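Local atomic coordinates of ABC transporter, solute-binding protein (Staphylococcus aureus, PDB entry 6LKK), a protein that binds glucose 6-phosphate as an extracellular sugar-phosphate sensor for a two-component system, on the scaffold of an ABC-transporter solute-binding lipoprotein. Residues 130-135 / 168-173; 34-39 / 136-141; 97-102 / 187-192. All coordinates share one frame; numbering follows the deposited sequence.

Contact 1: residues 130-135 / 168-173; sequences AYSNPN and SKTSKV. With G6P (6-O-phosphono-alpha-D-glucopyranose), chain B.
Thr-170 lies where the chain leads into helix 170-178, beside strand 129-132, and its side chain joins the strand to the bound sugar phosphate. Its CB lies 3.5 Å from O3P of G6P. OG1, anti to the carbonyl carbon (chi1 -64°), donates a hydrogen bond to the same O3P at 2.6 Å. The methyl CG2 of Thr-170, anti to the backbone N, turns to Thr-139 and Tyr-188. Ser-132 OG stands 3.0 Å from Thr-170 OG1, hydroxyl to hydroxyl; it takes the crowded position between its own backbone N and carbonyl carbon (chi1 53°), which brings it to the threonine tip. Ser-132 OG also has a weak hydrogen bond with Thr-137 OG1. Farther along the helix, Val-173 lies against the strand backbone, with CG2 3.7 Å from Tyr-131 C and CG1 3.8 Å from Ala-130 O. At the outer end, a water links Asn-133 ND2 with Ser-168 OG. Asn-133 OD1 meanwhile accepts from Asn-135 N at 2.8 Å, closing an Asx turn, and from Asn-135 ND2. This meeting of strand and helix is part of the glucose 6-phosphate pocket, in a protein of the periplasmic-binding-protein clan.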
loop_
_atom_site.group_PDB
_atom_site.type_symbol
_atom_site.label_atom_id
_atom_site.label_comp_id
_atom_site.label_asym_id
_atom_site.label_seq_id
_atom_site.Cartn_x
_atom_site.Cartn_y
_atom_site.Cartn_z
ATOM N N ALA A 130 -4.904 -10.598 13.172
ATOM C CA ALA A 130 -4.358 -11.088 11.914
ATOM C C ALA A 130 -3.476 -10.037 11.250
ATOM O O ALA A 130 -3.668 -8.832 11.427
ATOM C CB ALA A 130 -5.471 -11.499 10.945
ATOM N N TYR A 131 -2.504 -10.519 10.480
ATOM C CA TYR A 131 -1.670 -9.674 9.636
ATOM C C TYR A 131 -1.201 -10.511 8.456
ATOM O O TYR A 131 -1.351 -11.734 8.446
ATOM C CB TYR A 131 -0.482 -9.088 10.409
ATOM C CG TYR A 131 0.566 -10.103 10.815
ATOM C CD1 TYR A 131 0.320 -11.017 11.831
ATOM C CD2 TYR A 131 1.804 -10.137 10.190
ATOM C CE1 TYR A 131 1.277 -11.942 12.206
ATOM C CE2 TYR A 131 2.766 -11.056 10.558
ATOM C CZ TYR A 131 2.499 -11.955 11.566
ATOM O OH TYR A 131 3.464 -12.870 11.929
ATOM N N SER A 132 -0.635 -9.845 7.454
ATOM C CA SER A 132 -0.203 -10.528 6.243
ATOM C C SER A 132 1.314 -10.696 6.207
ATOM O O SER A 132 2.070 -9.952 6.835
ATOM C CB SER A 132 -0.685 -9.784 4.992
ATOM O OG SER A 132 -0.315 -8.420 5.011
ATOM N N ASN A 133 1.743 -11.701 5.447
ATOM C CA ASN A 133 3.132 -12.137 5.353
ATOM C C ASN A 133 4.069 -10.972 5.052
ATOM O O ASN A 133 4.005 -10.401 3.956
ATOM C CB ASN A 133 3.261 -13.196 4.260
ATOM C CG ASN A 133 4.621 -13.865 4.251
ATOM O OD1 ASN A 133 5.571 -13.378 4.861
ATOM N ND2 ASN A 133 4.721 -14.988 3.549
ATOM N N PRO A 134 4.965 -10.600 5.975
ATOM C CA PRO A 134 5.880 -9.484 5.686
ATOM C C PRO A 134 6.911 -9.803 4.620
ATOM O O PRO A 134 7.538 -8.876 4.093
ATOM C CB PRO A 134 6.546 -9.209 7.040
ATOM C CG PRO A 134 6.448 -10.493 7.781
ATOM C CD PRO A 134 5.180 -11.157 7.322
ATOM N N ASN A 135 7.107 -11.077 4.284
ATOM C CA ASN A 135 8.082 -11.443 3.266
ATOM C C ASN A 135 7.553 -11.263 1.853
ATOM O O ASN A 135 8.354 -11.165 0.917
ATOM C CB ASN A 135 8.521 -12.897 3.462
ATOM C CG ASN A 135 9.154 -13.139 4.818
ATOM O OD1 ASN A 135 10.294 -12.747 5.061
ATOM N ND2 ASN A 135 8.416 -13.791 5.708
ATOM N N SER A 168 -1.548 -15.213 4.298
ATOM C CA SER A 168 -0.764 -15.054 3.078
ATOM C C SER A 168 -1.044 -13.718 2.399
ATOM O O SER A 168 -0.121 -13.074 1.886
ATOM C CB SER A 168 -1.055 -16.209 2.118
ATOM O OG SER A 168 -0.356 -16.040 0.898
ATOM N N LYS A 169 -2.302 -13.281 2.391
ATOM C CA LYS A 169 -2.748 -12.174 1.554
ATOM C C LYS A 169 -3.237 -11.018 2.412
ATOM O O LYS A 169 -4.023 -11.214 3.345
ATOM C CB LYS A 169 -3.863 -12.626 0.608
ATOM C CG LYS A 169 -3.460 -13.750 -0.341
ATOM C CD LYS A 169 -2.401 -13.315 -1.347
ATOM C CE LYS A 169 -2.908 -12.197 -2.242
ATOM N NZ LYS A 169 -2.446 -12.346 -3.648
ATOM N N THR A 170 -2.782 -9.810 2.072
ATOM C CA THR A 170 -3.205 -8.612 2.787
ATOM C C THR A 170 -4.721 -8.469 2.797
ATOM O O THR A 170 -5.313 -8.136 3.830
ATOM C CB THR A 170 -2.554 -7.381 2.156
ATOM O OG1 THR A 170 -1.133 -7.464 2.317
ATOM C CG2 THR A 170 -3.055 -6.099 2.807
ATOM N N SER A 171 -5.372 -8.711 1.660
ATOM C CA SER A 171 -6.813 -8.494 1.595
ATOM C C SER A 171 -7.591 -9.547 2.372
ATOM O O SER A 171 -8.751 -9.305 2.716
ATOM C CB SER A 171 -7.281 -8.455 0.141
ATOM O OG SER A 171 -6.958 -7.207 -0.450
ATOM N N LYS A 172 -6.985 -10.699 2.668
ATOM C CA LYS A 172 -7.650 -11.657 3.544
ATOM C C LYS A 172 -7.770 -11.113 4.962
ATOM O O LYS A 172 -8.689 -11.496 5.695
ATOM C CB LYS A 172 -6.897 -12.988 3.549
ATOM C CG LYS A 172 -7.662 -14.138 4.200
ATOM C CD LYS A 172 -8.879 -14.530 3.375
ATOM C CE LYS A 172 -9.566 -15.766 3.931
ATOM N NZ LYS A 172 -10.787 -16.108 3.149
ATOM N N VAL A 173 -6.867 -10.212 5.360
ATOM C CA VAL A 173 -6.927 -9.640 6.702
ATOM C C VAL A 173 -8.217 -8.850 6.886
ATOM O O VAL A 173 -8.985 -9.097 7.822
ATOM C CB VAL A 173 -5.688 -8.766 6.974
ATOM C CG1 VAL A 173 -5.793 -8.105 8.342
ATOM C CG2 VAL A 173 -4.413 -9.600 6.887
HETATM C C1 G6P B . 0.195 -1.569 0.557
HETATM C C2 G6P B . 0.297 -0.410 -0.465
HETATM C C3 G6P B . -0.635 -0.513 -1.614
HETATM C C4 G6P B . -0.807 -1.905 -2.033
HETATM C C5 G6P B . -1.535 -2.670 -0.933
HETATM C C6 G6P B . -1.597 -4.128 -1.260
HETATM O O1 G6P B . 0.048 -1.058 1.848
HETATM O O2 G6P B . 0.067 0.847 0.194
HETATM O O3 G6P B . -0.071 0.268 -2.755
HETATM O O4 G6P B . -1.604 -1.973 -3.241
HETATM O O5 G6P B . -0.881 -2.547 0.384
HETATM O O6 G6P B . -0.283 -4.612 -1.422
HETATM P P G6P B . 0.201 -6.006 -0.598
HETATM O O1P G6P B . 1.605 -6.354 -1.060
HETATM O O2P G6P B . -0.759 -7.168 -0.920
HETATM O O3P G6P B . 0.205 -5.741 0.863
HETATM O O HOH W 1 2.467 -16.179 1.878
#

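Contact 2: residues 34-39 / 136-141. With G6P (6-O-phosphono-alpha-D-glucopyranose), chain B.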
loop_
_atom_site.group_PDB
_atom_site.type_symbol
_atom_site.label_atom_id
_atom_site.label_comp_id
_atom_site.label_asym_id
_atom_site.label_seq_id
_atom_site.Cartn_x
_atom_site.Cartn_y
_atom_site.Cartn_z
ATOM N N GLY A 34 -1.657 -9.355 -7.469
ATOM C CA GLY A 34 -0.919 -10.219 -6.568
ATOM C C GLY A 34 -0.273 -9.405 -5.471
ATOM O O GLY A 34 -0.274 -8.172 -5.492
ATOM N N SER A 35 0.272 -10.121 -4.490
ATOM C CA SER A 35 1.056 -9.466 -3.453
ATOM C C SER A 35 2.248 -8.757 -4.086
ATOM O O SER A 35 2.795 -9.207 -5.095
ATOM C CB SER A 35 1.530 -10.484 -2.418
ATOM O OG SER A 35 0.430 -11.123 -1.799
ATOM N N THR A 36 2.648 -7.632 -3.486
ATOM C CA THR A 36 3.666 -6.777 -4.095
ATOM C C THR A 36 4.919 -7.568 -4.452
ATOM O O THR A 36 5.382 -7.541 -5.597
ATOM C CB THR A 36 4.030 -5.620 -3.157
ATOM O OG1 THR A 36 2.873 -4.813 -2.891
ATOM C CG2 THR A 36 5.105 -4.741 -3.785
ATOM N N GLN A 37 5.493 -8.272 -3.475
ATOM C CA GLN A 37 6.761 -8.948 -3.716
ATOM C C GLN A 37 6.590 -10.180 -4.594
ATOM O O GLN A 37 7.526 -10.564 -5.304
ATOM C CB GLN A 37 7.417 -9.317 -2.390
ATOM C CG GLN A 37 7.894 -8.114 -1.591
ATOM C CD GLN A 37 8.889 -7.269 -2.360
ATOM O OE1 GLN A 37 9.807 -7.794 -2.992
ATOM N NE2 GLN A 37 8.703 -5.956 -2.324
ATOM N N VAL A 38 5.418 -10.814 -4.561
ATOM C CA VAL A 38 5.156 -11.924 -5.471
ATOM C C VAL A 38 5.129 -11.427 -6.910
ATOM O O VAL A 38 5.714 -12.042 -7.810
ATOM C CB VAL A 38 3.844 -12.633 -5.091
ATOM C CG1 VAL A 38 3.525 -13.745 -6.083
ATOM C CG2 VAL A 38 3.934 -13.190 -3.680
ATOM N N LEU A 39 4.447 -10.305 -7.150
ATOM C CA LEU A 39 4.452 -9.701 -8.478
ATOM C C LEU A 39 5.874 -9.390 -8.926
ATOM O O LEU A 39 6.263 -9.695 -10.059
ATOM C CB LEU A 39 3.598 -8.431 -8.476
ATOM C CG LEU A 39 2.082 -8.620 -8.382
ATOM C CD1 LEU A 39 1.405 -7.284 -8.120
ATOM C CD2 LEU A 39 1.530 -9.251 -9.650
ATOM N N THR A 136 6.231 -11.213 1.674
ATOM C CA THR A 136 5.636 -11.159 0.349
ATOM C C THR A 136 4.763 -9.938 0.101
ATOM O O THR A 136 4.432 -9.674 -1.060
ATOM C CB THR A 136 4.787 -12.413 0.089
ATOM O OG1 THR A 136 3.794 -12.546 1.113
ATOM C CG2 THR A 136 5.663 -13.657 0.056
ATOM N N THR A 137 4.380 -9.191 1.135
ATOM C CA THR A 137 3.417 -8.109 0.993
ATOM C C THR A 137 4.025 -6.783 1.429
ATOM O O THR A 137 4.885 -6.733 2.315
ATOM C CB THR A 137 2.147 -8.370 1.823
ATOM O OG1 THR A 137 2.462 -8.338 3.220
ATOM C CG2 THR A 137 1.528 -9.716 1.470
ATOM N N THR A 138 3.565 -5.702 0.794
ATOM C CA THR A 138 3.905 -4.369 1.277
ATOM C C THR A 138 3.316 -4.128 2.659
ATOM O O THR A 138 3.989 -3.598 3.550
ATOM C CB THR A 138 3.397 -3.304 0.301
ATOM O OG1 THR A 138 4.166 -3.336 -0.904
ATOM C CG2 THR A 138 3.490 -1.897 0.910
ATOM N N THR A 139 2.055 -4.514 2.852
ATOM C CA THR A 139 1.339 -4.141 4.067
ATOM C C THR A 139 1.947 -4.807 5.294
ATOM O O THR A 139 2.199 -4.146 6.305
ATOM C CB THR A 139 -0.139 -4.501 3.924
ATOM O OG1 THR A 139 -0.671 -3.846 2.767
ATOM C CG2 THR A 139 -0.924 -4.058 5.147
ATOM N N GLY A 140 2.184 -6.119 5.229
ATOM C CA GLY A 140 2.811 -6.796 6.352
ATOM C C GLY A 140 4.196 -6.256 6.650
ATOM O O GLY A 140 4.544 -6.008 7.807
ATOM N N TYR A 141 5.002 -6.055 5.605
ATOM C CA TYR A 141 6.341 -5.508 5.785
ATOM C C TYR A 141 6.292 -4.138 6.451
ATOM O O TYR A 141 7.017 -3.876 7.416
ATOM C CB TYR A 141 7.048 -5.427 4.432
ATOM C CG TYR A 141 8.418 -4.799 4.490
ATOM C CD1 TYR A 141 9.532 -5.550 4.837
ATOM C CD2 TYR A 141 8.601 -3.457 4.188
ATOM C CE1 TYR A 141 10.790 -4.978 4.888
ATOM C CE2 TYR A 141 9.854 -2.877 4.235
ATOM C CZ TYR A 141 10.943 -3.641 4.588
ATOM O OH TYR A 141 12.190 -3.063 4.635
HETATM C C1 G6P B . 0.195 -1.569 0.557
HETATM C C2 G6P B . 0.297 -0.410 -0.465
HETATM C C3 G6P B . -0.635 -0.513 -1.614
HETATM C C4 G6P B . -0.807 -1.905 -2.033
HETATM C C5 G6P B . -1.535 -2.670 -0.933
HETATM C C6 G6P B . -1.597 -4.128 -1.260
HETATM O O1 G6P B . 0.048 -1.058 1.848
HETATM O O2 G6P B . 0.067 0.847 0.194
HETATM O O3 G6P B . -0.071 0.268 -2.755
HETATM O O4 G6P B . -1.604 -1.973 -3.241
HETATM O O5 G6P B . -0.881 -2.547 0.384
HETATM O O6 G6P B . -0.283 -4.612 -1.422
HETATM P P G6P B . 0.201 -6.006 -0.598
HETATM O O1P G6P B . 1.605 -6.354 -1.060
HETATM O O2P G6P B . -0.759 -7.168 -0.920
HETATM O O3P G6P B . 0.205 -5.741 0.863
HETATM O O HOH W 2 1.464 -13.160 -0.269
HETATM O O HOH W 3 6.820 -4.314 -0.943
#
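One phosphate oxygen, O1P of G6P, is gripped from both segments. Thr-36 N donates to O1P at 2.9 Å in a nearly straight bond (164°), and Thr-36 OG1 donates to it too, while Thr-138 N comes from the other helix start, 2.8 Å from O1P. A second oxygen, O3P, receives Thr-139 N and, at 2.8 Å, Thr-139 OG1. That hydroxyl also accepts from the sugar's O1, so Thr-139 ties the phosphate to the anomeric end. With the first turns of two helices aimed at it, the phosphate's negative charge is probably stabilised by their N-terminal dipoles. Thr-36 OG1 and Thr-138 OG1 are 2.8 Å apart where the two side chains cross obliquely. Away from the phosphate, Gln-37 N donates a hydrogen bond to Thr-136 O at 3.0 Å, the donor standing 40° above the carbonyl plane. One water joins Ser-35 OG to Thr-136 OG1, and another joins Gln-37 NE2 to Thr-138 OG1. Thr-137 is the N-cap of its helix: OG1 accepts from Gly-140 N, and it is hydrogen-bonded to Asn-133 O as well. Its methyl CG2 meets Ser-35 OG at 3.7 Å. Farther out, Val-38 and Thr-136 lie side by side, CG2 of the valine 3.9 Å from CB of the threonine. The contact brings helix 36-45, which follows strand 28-33, to helix 138-151, which follows strand 129-132; Thr-137 and Thr-139 pack on helix 170-178, while Gln-37 and Tyr-141 touch helix 286-293.

Contact 3: residues 97-102 / 187-192; sequences LMPTVI and SYEQDA. With G6P (6-O-phosphono-alpha-D-glucopyranose), chain B.
Tyr-188 lays one ring face over the sugar, with G6P O5 3.4 Å above the ring plane toward its rim, and takes Asp-191 CB on the opposite face. Its CG sits in the crowded position between backbone N and carbonyl carbon (chi1 62°), and Met-98 crosses it obliquely. Met-98 SD lies at the ring edge, 5.1 Å from the centroid, a Met-aromatic contact. Bends at chi2 and chi3 carry the thioether on to Gln-190, where Met-98 CE meets Gln-190 CG at 3.5 Å and Gln-190 N makes a weak hydrogen bond to SD. Met-98 CG also touches the sugar, 3.4 Å from G6P O2. The backbones pair antiparallel. Val-101 and Ser-187 form the hydrogen-bonded pair, with Ser-187 N 2.9 Å from Val-101 O; Thr-100 and Tyr-188 form the non-hydrogen-bonded one. Glu-189 N donates to Pro-99 O at 2.9 Å, nearly along the C=O axis. Glu-189 OE1 lies 3.4 Å from Pro-99 CD and forms a salt bridge with Lys-253; OE2 is hydrogen-bonded to Tyr-206. Val-101 CG2 packs against Ala-192 CB. An aromatic ring set over the O5-C5 side of a sugar is frequent in carbohydrate-binding pockets, here at a strand-to-helix junction in the ligand cleft.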
loop_
_atom_site.group_PDB
_atom_site.type_symbol
_atom_site.label_atom_id
_atom_site.label_comp_id
_atom_site.label_asym_id
_atom_site.label_seq_id
_atom_site.Cartn_x
_atom_site.Cartn_y
_atom_site.Cartn_z
ATOM N N LEU A 97 -0.412 8.428 -1.473
ATOM C CA LEU A 97 -0.047 8.248 -0.075
ATOM C C LEU A 97 -1.058 7.306 0.564
ATOM O O LEU A 97 -2.267 7.549 0.489
ATOM C CB LEU A 97 -0.028 9.584 0.666
ATOM C CG LEU A 97 0.830 10.679 0.029
ATOM C CD1 LEU A 97 0.696 11.973 0.804
ATOM C CD2 LEU A 97 2.284 10.248 -0.045
ATOM N N MET A 98 -0.568 6.233 1.179
ATOM C CA MET A 98 -1.436 5.197 1.736
ATOM C C MET A 98 -1.058 4.939 3.186
ATOM O O MET A 98 -0.071 4.231 3.458
ATOM C CB MET A 98 -1.347 3.909 0.929
ATOM C CG MET A 98 -2.412 2.888 1.295
ATOM S SD MET A 98 -4.059 3.399 0.790
ATOM C CE MET A 98 -3.913 3.183 -0.978
ATOM N N PRO A 99 -1.804 5.481 4.143
ATOM C CA PRO A 99 -1.577 5.103 5.540
ATOM C C PRO A 99 -1.858 3.626 5.753
ATOM O O PRO A 99 -2.833 3.078 5.235
ATOM C CB PRO A 99 -2.569 5.980 6.315
ATOM C CG PRO A 99 -2.898 7.100 5.398
ATOM C CD PRO A 99 -2.830 6.530 4.019
ATOM N N THR A 100 -0.980 2.976 6.509
ATOM C CA THR A 100 -1.311 1.681 7.071
ATOM C C THR A 100 -2.151 1.893 8.323
ATOM O O THR A 100 -2.046 2.922 8.994
ATOM C CB THR A 100 -0.045 0.883 7.390
ATOM O OG1 THR A 100 0.752 1.597 8.341
ATOM C CG2 THR A 100 0.767 0.650 6.127
ATOM N N VAL A 101 -3.026 0.930 8.614
ATOM C CA VAL A 101 -3.998 1.085 9.687
ATOM C C VAL A 101 -4.207 -0.241 10.398
ATOM O O VAL A 101 -3.892 -1.314 9.880
ATOM C CB VAL A 101 -5.361 1.609 9.177
ATOM C CG1 VAL A 101 -5.199 2.946 8.464
ATOM C CG2 VAL A 101 -6.027 0.592 8.262
ATOM N N ILE A 102 -4.743 -0.144 11.605
ATOM C CA ILE A 102 -5.347 -1.275 12.294
ATOM C C ILE A 102 -6.836 -1.251 11.997
ATOM O O ILE A 102 -7.472 -0.192 12.046
ATOM C CB ILE A 102 -5.084 -1.204 13.810
ATOM C CG1 ILE A 102 -3.589 -1.313 14.104
ATOM C CG2 ILE A 102 -5.857 -2.303 14.544
ATOM C CD1 ILE A 102 -3.224 -0.957 15.529
ATOM N N SER A 187 -3.883 -3.697 8.289
ATOM C CA SER A 187 -4.377 -3.489 6.932
ATOM C C SER A 187 -3.853 -2.146 6.431
ATOM O O SER A 187 -2.848 -1.615 6.917
ATOM C CB SER A 187 -5.912 -3.583 6.918
ATOM O OG SER A 187 -6.436 -3.386 5.619
ATOM N N TYR A 188 -4.524 -1.591 5.424
ATOM C CA TYR A 188 -4.196 -0.266 4.925
ATOM C C TYR A 188 -5.488 0.475 4.613
ATOM O O TYR A 188 -6.560 -0.120 4.482
ATOM C CB TYR A 188 -3.272 -0.319 3.699
ATOM C CG TYR A 188 -3.831 -1.016 2.478
ATOM C CD1 TYR A 188 -3.751 -2.396 2.341
ATOM C CD2 TYR A 188 -4.413 -0.292 1.447
ATOM C CE1 TYR A 188 -4.244 -3.032 1.223
ATOM C CE2 TYR A 188 -4.911 -0.921 0.322
ATOM C CZ TYR A 188 -4.826 -2.293 0.215
ATOM O OH TYR A 188 -5.322 -2.928 -0.901
ATOM N N GLU A 189 -5.361 1.795 4.483
ATOM C CA GLU A 189 -6.518 2.680 4.565
ATOM C C GLU A 189 -7.577 2.346 3.517
ATOM O O GLU A 189 -8.771 2.267 3.834
ATOM C CB GLU A 189 -6.054 4.127 4.422
ATOM C CG GLU A 189 -7.114 5.153 4.746
ATOM C CD GLU A 189 -6.547 6.549 4.797
ATOM O OE1 GLU A 189 -6.145 7.066 3.732
ATOM O OE2 GLU A 189 -6.480 7.125 5.904
ATOM N N GLN A 190 -7.173 2.180 2.255
ATOM C CA GLN A 190 -8.162 1.991 1.193
ATOM C C GLN A 190 -8.891 0.659 1.333
ATOM O O GLN A 190 -10.094 0.574 1.063
ATOM C CB GLN A 190 -7.494 2.089 -0.182
ATOM C CG GLN A 190 -7.399 3.499 -0.719
ATOM C CD GLN A 190 -8.751 4.175 -0.796
ATOM O OE1 GLN A 190 -9.701 3.623 -1.355
ATOM N NE2 GLN A 190 -8.857 5.359 -0.205
ATOM N N ASP A 191 -8.182 -0.392 1.742
ATOM C CA ASP A 191 -8.824 -1.691 1.922
ATOM C C ASP A 191 -9.814 -1.653 3.079
ATOM O O ASP A 191 -10.920 -2.200 2.980
ATOM C CB ASP A 191 -7.749 -2.752 2.149
ATOM C CG ASP A 191 -8.058 -4.071 1.457
ATOM O OD1 ASP A 191 -9.123 -4.195 0.812
ATOM O OD2 ASP A 191 -7.217 -4.988 1.561
ATOM N N ALA A 192 -9.440 -0.998 4.178
ATOM C CA ALA A 192 -10.365 -0.827 5.287
ATOM C C ALA A 192 -11.588 -0.025 4.861
ATOM O O ALA A 192 -12.724 -0.374 5.204
ATOM C CB ALA A 192 -9.652 -0.142 6.449
HETATM C C1 G6P B . 0.195 -1.569 0.557
HETATM C C2 G6P B . 0.297 -0.410 -0.465
HETATM C C3 G6P B . -0.635 -0.513 -1.614
HETATM C C4 G6P B . -0.807 -1.905 -2.033
HETATM C C5 G6P B . -1.535 -2.670 -0.933
HETATM C C6 G6P B . -1.597 -4.128 -1.260
HETATM O O1 G6P B . 0.048 -1.058 1.848
HETATM O O2 G6P B . 0.067 0.847 0.194
HETATM O O3 G6P B . -0.071 0.268 -2.755
HETATM O O4 G6P B . -1.604 -1.973 -3.241
HETATM O O5 G6P B . -0.881 -2.547 0.384
HETATM O O6 G6P B . -0.283 -4.612 -1.422
HETATM P P G6P B . 0.201 -6.006 -0.598
HETATM O O1P G6P B . 1.605 -6.354 -1.060
HETATM O O2P G6P B . -0.759 -7.168 -0.920
HETATM O O3P G6P B . 0.205 -5.741 0.863
#

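All three contacts are largely buried and meet at G6P: contacts 1 and 2 both hold the phosphate, while contact 3 meets the sugar. Contact 2 brings several phosphate bonds through backbone N-H groups and hydroxyls, contact 1 adds the Thr-170 hydroxyl, and contact 3 an aromatic face and a methionine methylene. Contacts 1 and 3 share one sheet, where strands 129-132 and 184-188 are neighbours; contact 2 is made by helix starts and the loops before them. Among touching residues, only contact 1 has exposed ones, Ser-168 and Lys-169, whereas all those of contact 3 are buried. Thr-139 packs on both Thr-170 and Tyr-188, and Ser-171 reaches Asp-191, so the three contacts adjoin one another round the ligand.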